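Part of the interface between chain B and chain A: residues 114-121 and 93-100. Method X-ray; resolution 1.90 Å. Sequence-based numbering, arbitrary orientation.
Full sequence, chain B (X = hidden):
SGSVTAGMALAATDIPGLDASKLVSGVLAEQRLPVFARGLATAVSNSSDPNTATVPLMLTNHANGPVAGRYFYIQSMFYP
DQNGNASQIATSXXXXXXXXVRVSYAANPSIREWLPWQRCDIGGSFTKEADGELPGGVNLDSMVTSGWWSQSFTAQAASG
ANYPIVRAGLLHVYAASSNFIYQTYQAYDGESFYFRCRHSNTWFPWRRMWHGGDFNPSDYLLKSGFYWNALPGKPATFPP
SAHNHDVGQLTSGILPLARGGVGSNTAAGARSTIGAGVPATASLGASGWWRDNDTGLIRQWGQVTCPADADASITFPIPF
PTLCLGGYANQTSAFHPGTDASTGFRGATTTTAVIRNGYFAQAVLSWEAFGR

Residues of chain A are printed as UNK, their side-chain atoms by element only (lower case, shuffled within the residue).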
ATOM      1  N   TRP B 114     -41.318 -14.707  49.573  1.00 11.79           N
ATOM      2  CA  TRP B 114     -40.886 -15.676  48.575  1.00 13.73           C
ATOM      3  C   TRP B 114     -39.832 -15.087  47.656  1.00 11.74           C
ATOM      4  O   TRP B 114     -39.921 -13.930  47.255  1.00 13.72           O
ATOM      5  CB  TRP B 114     -42.064 -16.148  47.734  1.00 16.48           C
ATOM      6  CG  TRP B 114     -43.031 -17.006  48.493  1.00  9.37           C
ATOM      7  CD1 TRP B 114     -44.156 -16.603  49.096  1.00 11.38           C
ATOM      8  CD2 TRP B 114     -42.952 -18.421  48.695  1.00 13.61           C
ATOM      9  NE1 TRP B 114     -44.798 -17.645  49.676  1.00  9.41           N
ATOM     10  CE2 TRP B 114     -44.080 -18.787  49.450  1.00 11.31           C
ATOM     11  CE3 TRP B 114     -42.034 -19.407  48.322  1.00  9.15           C
ATOM     12  CZ2 TRP B 114     -44.324 -20.076  49.822  1.00  9.22           C
ATOM     13  CZ3 TRP B 114     -42.259 -20.685  48.716  1.00  9.32           C
ATOM     14  CH2 TRP B 114     -43.397 -21.036  49.450  1.00 14.73           C
ATOM     15  N   LEU B 115     -38.818 -15.880  47.366  1.00 10.41           N
ATOM     16  CA  LEU B 115     -37.802 -15.566  46.385  1.00  9.24           C
ATOM     17  C   LEU B 115     -38.239 -16.047  45.007  1.00 13.20           C
ATOM     18  O   LEU B 115     -39.121 -16.898  44.873  1.00 16.27           O
ATOM     19  CB  LEU B 115     -36.494 -16.228  46.775  1.00 17.72           C
ATOM     20  CG  LEU B 115     -35.954 -15.906  48.159  1.00 26.37           C
ATOM     21  CD1 LEU B 115     -34.538 -16.524  48.326  1.00 14.04           C
ATOM     22  CD2 LEU B 115     -35.907 -14.438  48.413  1.00 21.37           C
ATOM     23  N   PRO B 116     -37.678 -15.468  43.941  1.00 13.13           N
ATOM     24  CA  PRO B 116     -38.044 -15.911  42.595  1.00  9.31           C
ATOM     25  C   PRO B 116     -37.745 -17.383  42.379  1.00 12.40           C
ATOM     26  O   PRO B 116     -36.814 -17.958  42.971  1.00 10.17           O
ATOM     27  CB  PRO B 116     -37.186 -15.025  41.681  1.00 14.41           C
ATOM     28  CG  PRO B 116     -36.993 -13.745  42.518  1.00 14.32           C
ATOM     29  CD  PRO B 116     -36.832 -14.258  43.931  1.00 21.29           C
ATOM     30  N   TRP B 117     -38.532 -17.978  41.494  1.00 13.33           N
ATOM     31  CA  TRP B 117     -38.259 -19.333  41.041  1.00 14.17           C
ATOM     32  C   TRP B 117     -36.943 -19.405  40.279  1.00 11.04           C
ATOM     33  O   TRP B 117     -36.597 -18.503  39.496  1.00 12.63           O
ATOM     34  CB  TRP B 117     -39.402 -19.826  40.149  1.00 13.74           C
ATOM     35  CG  TRP B 117     -40.705 -20.102  40.836  1.00 13.05           C
ATOM     36  CD1 TRP B 117     -41.793 -19.277  40.889  1.00 13.82           C
ATOM     37  CD2 TRP B 117     -41.092 -21.318  41.522  1.00  9.11           C
ATOM     38  NE1 TRP B 117     -42.828 -19.901  41.579  1.00 13.78           N
ATOM     39  CE2 TRP B 117     -42.422 -21.153  41.951  1.00 17.00           C
ATOM     40  CE3 TRP B 117     -40.450 -22.522  41.790  1.00 11.30           C
ATOM     41  CZ2 TRP B 117     -43.094 -22.133  42.690  1.00 11.96           C
ATOM     42  CZ3 TRP B 117     -41.116 -23.492  42.494  1.00 13.39           C
ATOM     43  CH2 TRP B 117     -42.430 -23.289  42.939  1.00 11.25           C
ATOM     44  N   GLN B 118     -36.188 -20.476  40.526  1.00 12.52           N
ATOM     45  CA  GLN B 118     -34.997 -20.793  39.738  1.00 13.95           C
ATOM     46  C   GLN B 118     -35.247 -22.084  38.968  1.00 13.53           C
ATOM     47  O   GLN B 118     -35.752 -23.077  39.523  1.00 14.12           O
ATOM     48  CB  GLN B 118     -33.766 -20.960  40.601  1.00  8.75           C
ATOM     49  CG  GLN B 118     -32.578 -21.435  39.819  1.00 18.54           C
ATOM     50  CD  GLN B 118     -32.035 -20.384  38.881  1.00 23.83           C
ATOM     51  OE1 GLN B 118     -32.591 -20.160  37.793  1.00 25.47           O
ATOM     52  NE2 GLN B 118     -30.921 -19.787  39.255  1.00 27.70           N
ATOM     53  N   ARG B 119     -34.867 -22.088  37.714  1.00  8.81           N
ATOM     54  CA  ARG B 119     -35.048 -23.277  36.878  1.00 10.87           C
ATOM     55  C   ARG B 119     -34.024 -24.358  37.192  1.00 16.05           C
ATOM     56  O   ARG B 119     -32.890 -24.061  37.568  1.00 14.06           O
ATOM     57  CB  ARG B 119     -34.991 -22.894  35.406  1.00 23.71           C
ATOM     58  CG  ARG B 119     -35.297 -24.079  34.500  1.00 14.15           C
ATOM     59  CD  ARG B 119     -35.804 -23.545  33.219  1.00 19.73           C
ATOM     60  NE  ARG B 119     -36.178 -24.597  32.295  1.00 17.78           N
ATOM     61  CZ  ARG B 119     -36.605 -24.337  31.070  1.00 24.23           C
ATOM     62  NH1 ARG B 119     -36.702 -23.067  30.666  1.00 16.38           N
ATOM     63  NH2 ARG B 119     -36.912 -25.321  30.260  1.00 21.42           N
ATOM     64  N   CYS B 120     -34.459 -25.619  37.081  1.00  9.85           N
ATOM     65  CA  CYS B 120     -33.583 -26.765  37.278  1.00 21.20           C
ATOM     66  C   CYS B 120     -33.332 -27.619  36.024  1.00 20.14           C
ATOM     67  O   CYS B 120     -32.242 -28.169  35.885  1.00 34.88           O
ATOM     68  CB  CYS B 120     -34.158 -27.666  38.378  1.00 30.23           C
ATOM     69  SG  CYS B 120     -34.183 -26.851  40.001  1.00 23.53           S
ATOM     70  N   ASP B 121     -34.270 -27.749  35.113  1.00 13.25           N
ATOM     71  CA  ASP B 121     -34.017 -28.645  33.978  1.00  9.44           C
ATOM     72  C   ASP B 121     -33.044 -27.942  33.016  1.00 18.77           C
ATOM     73  O   ASP B 121     -32.939 -26.706  33.002  1.00 17.43           O
ATOM     74  CB  ASP B 121     -35.296 -29.025  33.252  1.00 19.43           C
ATOM     75  CG  ASP B 121     -36.009 -27.854  32.654  1.00 20.75           C
ATOM     76  OD1 ASP B 121     -36.696 -27.153  33.394  1.00 18.46           O
ATOM     77  OD2 ASP B 121     -35.901 -27.649  31.415  1.00 23.39           O
TER
ATOM     78  N   UNK A  93     -32.949 -23.282  52.193  1.00 10.13           N
ATOM     79  CA  UNK A  93     -33.853 -22.751  53.218  1.00  9.29           C
ATOM     80  C   UNK A  93     -34.050 -21.236  53.148  1.00  9.18           C
ATOM     81  O   UNK A  93     -35.055 -20.729  53.664  1.00 10.72           O
ATOM     82  c   UNK A  93     -33.302 -23.121  54.582  1.00  9.37           C
ATOM     83  c   UNK A  93     -36.039 -22.846  57.196  1.00  7.38           C
ATOM     84  c   UNK A  93     -35.337 -23.229  56.068  1.00  9.53           C
ATOM     85  c   UNK A  93     -35.476 -21.934  58.079  1.00 14.70           C
ATOM     86  c   UNK A  93     -34.085 -22.702  55.793  1.00 12.00           C
ATOM     87  c   UNK A  93     -33.541 -21.810  56.702  1.00 17.47           C
ATOM     88  o   UNK A  93     -36.143 -21.540  59.214  1.00 14.27           O
ATOM     89  c   UNK A  93     -34.236 -21.413  57.842  1.00 18.56           C
ATOM     90  N   UNK A  94     -33.113 -20.495  52.556  1.00 14.50           N
ATOM     91  CA  UNK A  94     -33.184 -19.045  52.548  1.00 14.35           C
ATOM     92  C   UNK A  94     -32.155 -18.493  51.565  1.00 12.17           C
ATOM     93  O   UNK A  94     -31.375 -19.235  50.988  1.00 15.26           O
ATOM     94  c   UNK A  94     -31.493 -18.725  54.404  1.00 15.65           C
ATOM     95  o   UNK A  94     -31.025 -19.845  54.528  1.00 20.13           O
ATOM     96  c   UNK A  94     -32.918 -18.504  53.961  1.00 18.04           C
ATOM     97  n   UNK A  94     -30.775 -17.630  54.653  1.00 16.39           N
ATOM     98  N   UNK A  95     -32.205 -17.172  51.364  1.00 11.67           N
ATOM     99  CA  UNK A  95     -31.178 -16.385  50.699  1.00 10.78           C
ATOM    100  C   UNK A  95     -31.177 -16.545  49.191  1.00 25.73           C
ATOM    101  O   UNK A  95     -31.154 -15.534  48.471  1.00 13.50           O
ATOM    102  c   UNK A  95     -29.792 -16.709  51.261  1.00 17.48           C
ATOM    103  N   UNK A  96     -31.151 -17.793  48.709  1.00 11.55           N
ATOM    104  CA  UNK A  96     -31.216 -18.081  47.275  1.00 10.33           C
ATOM    105  C   UNK A  96     -32.111 -19.298  47.062  1.00 20.86           C
ATOM    106  O   UNK A  96     -32.477 -19.993  48.019  1.00 21.42           O
ATOM    107  c   UNK A  96     -28.824 -17.274  46.992  1.00 22.89           C
ATOM    108  o   UNK A  96     -29.341 -19.591  47.259  1.00 17.51           O
ATOM    109  c   UNK A  96     -29.830 -18.379  46.687  1.00 19.07           C
ATOM    110  N   UNK A  97     -32.441 -19.574  45.796  1.00 10.15           N
ATOM    111  CA  UNK A  97     -33.253 -20.734  45.399  1.00  9.45           C
ATOM    112  C   UNK A  97     -32.336 -21.708  44.677  1.00 16.84           C
ATOM    113  O   UNK A  97     -32.014 -21.510  43.496  1.00 12.87           O
ATOM    114  c   UNK A  97     -34.410 -20.320  44.464  1.00 10.07           C
ATOM    115  o   UNK A  97     -35.309 -19.430  45.120  1.00 14.30           O
ATOM    116  N   UNK A  98     -31.891 -22.743  45.399  1.00 13.92           N
ATOM    117  CA  UNK A  98     -30.923 -23.702  44.898  1.00  8.27           C
ATOM    118  C   UNK A  98     -31.356 -25.127  45.194  1.00 17.29           C
ATOM    119  O   UNK A  98     -32.028 -25.390  46.190  1.00 13.69           O
ATOM    120  c   UNK A  98     -27.610 -21.931  45.881  1.00 18.22           C
ATOM    121  c   UNK A  98     -29.548 -23.498  45.530  1.00 11.48           C
ATOM    122  o   UNK A  98     -26.852 -22.874  46.197  1.00 23.79           O
ATOM    123  c   UNK A  98     -28.901 -22.213  45.143  1.00 13.04           C
ATOM    124  o   UNK A  98     -27.378 -20.743  46.173  1.00 23.86           O
ATOM    125  N   UNK A  99     -30.897 -26.053  44.340  1.00 19.24           N
ATOM    126  CA  UNK A  99     -31.160 -27.491  44.502  1.00 18.04           C
ATOM    127  C   UNK A  99     -29.918 -28.301  44.186  1.00 20.07           C
ATOM    128  O   UNK A  99     -29.179 -27.985  43.235  1.00 12.91           O
ATOM    129  s   UNK A  99     -33.837 -29.988  42.400  1.00 12.01           S
ATOM    130  c   UNK A  99     -35.280 -29.119  42.972  1.00 23.02           C
ATOM    131  c   UNK A  99     -32.292 -27.948  43.570  1.00  8.83           C
ATOM    132  c   UNK A  99     -32.619 -29.438  43.639  1.00 10.58           C
ATOM    133  N   UNK A 100     -29.720 -29.367  44.970  1.00  7.46           N
ATOM    134  CA  UNK A 100     -28.627 -30.311  44.836  1.00  9.33           C
ATOM    135  C   UNK A 100     -29.171 -31.733  44.961  1.00 14.90           C
ATOM    136  O   UNK A 100     -30.233 -31.959  45.546  1.00 11.84           O
ATOM    137  c   UNK A 100     -25.759 -26.195  45.634  1.00 17.94           C
ATOM    138  c   UNK A 100     -25.643 -28.562  45.218  1.00 13.49           C
ATOM    139  c   UNK A 100     -27.559 -27.605  46.325  1.00 10.71           C
ATOM    140  c   UNK A 100     -25.067 -27.302  45.131  1.00 16.81           C
ATOM    141  c   UNK A 100     -27.539 -30.089  45.914  1.00 11.08           C
ATOM    142  c   UNK A 100     -26.909 -28.732  45.815  1.00 15.30           C
ATOM    143  o   UNK A 100     -25.225 -24.936  45.525  1.00 14.04           O
ATOM    144  c   UNK A 100     -26.990 -26.342  46.229  1.00 14.45           C
TER
HETATM  145  O   HOH W   1     -30.213 -20.040  42.065  1.00 25.44           O

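Position 93 of chain A carries one carbon followed by a ring of six carbons bearing an oxygen, the mark of a phenol. Its side chain is out of reach of the chain B stretch, and the residue is buried; A:Tyr93 therefore belongs to its own surroundings, its hydroxyl bonded elsewhere in the structure.

At position 94 two carbons lead to one oxygen and one nitrogen, a planar amide: A:Asn94. Its side chain points away from chain B, and its backbone O accepts a tight 2.7 Å hydrogen bond from the backbone N of position 96, closing a small turn.

Position 95 has a single side-chain carbon, hence A:Ala95. The methyl points away, leaving the backbone to make the contact: B:Leu115 CD1 lies 3.5 Å from A:Ala95 C. Phi is positive here (76°), a value that a residue with a small side chain tolerates.

Position 96 branches at its first carbon into one oxygen and one carbon, giving A:Thr96. It too faces away, while its N sits 3.6 Å from B:Leu115 CD1, so the leucine methyl rests on main chain.

Position 97 shows one carbon and one oxygen, and it points toward chain B, where the oxygen lies against B:Pro116 O. That is A:Ser97, whose OG donates a 3.0 Å hydrogen bond to B:Pro116 O. A short hydroxyl in the m rotamer suits a place where a carbonyl lies so near; the same OG is 3.8 Å from B:Leu115 CB.

Position 98 has three carbons, the third carrying two oxygens, and points away: A:Glu98. Its carboxylate makes no contact with the chain B stretch; OE2 accepts from A:Thr96 OG1 at 2.5 Å and is also bonded elsewhere in the structure.

Position 99 is an unbranched run of two carbons, a sulfur and a carbon, and its terminal carbon lies against B:Cys120 SG. This is the thioether of A:Met99. Its flexible chain brings CE to 3.9 Å from B:Cys120 SG, an apolar contact between two buried residues.

Position 100 repeats the phenol pattern and lies out of reach of chain B. A:Tyr100 donates from OH to A:Glu98 OE1 at 2.7 Å.

The contact is small, 299 Å² in all, and centres on A:Ser97. Besides the direct bond from its hydroxyl, its backbone O lies 3.4 Å from B:Gln118 CB and accepts a hydrogen bond from water 1 (2.7 Å to the water O), which in turn accepts one from B:Gln118 NE2 (2.9 Å to the water O). B:Leu115 covers the preceding backbone, and the sulfur-bearing pair packs farther along. Meanwhile B:Arg119 points away, its NH2 joined to B:Asp121 OD2 in a 2.8 Å salt bridge.

Chain A (93-100) YNATSEMY
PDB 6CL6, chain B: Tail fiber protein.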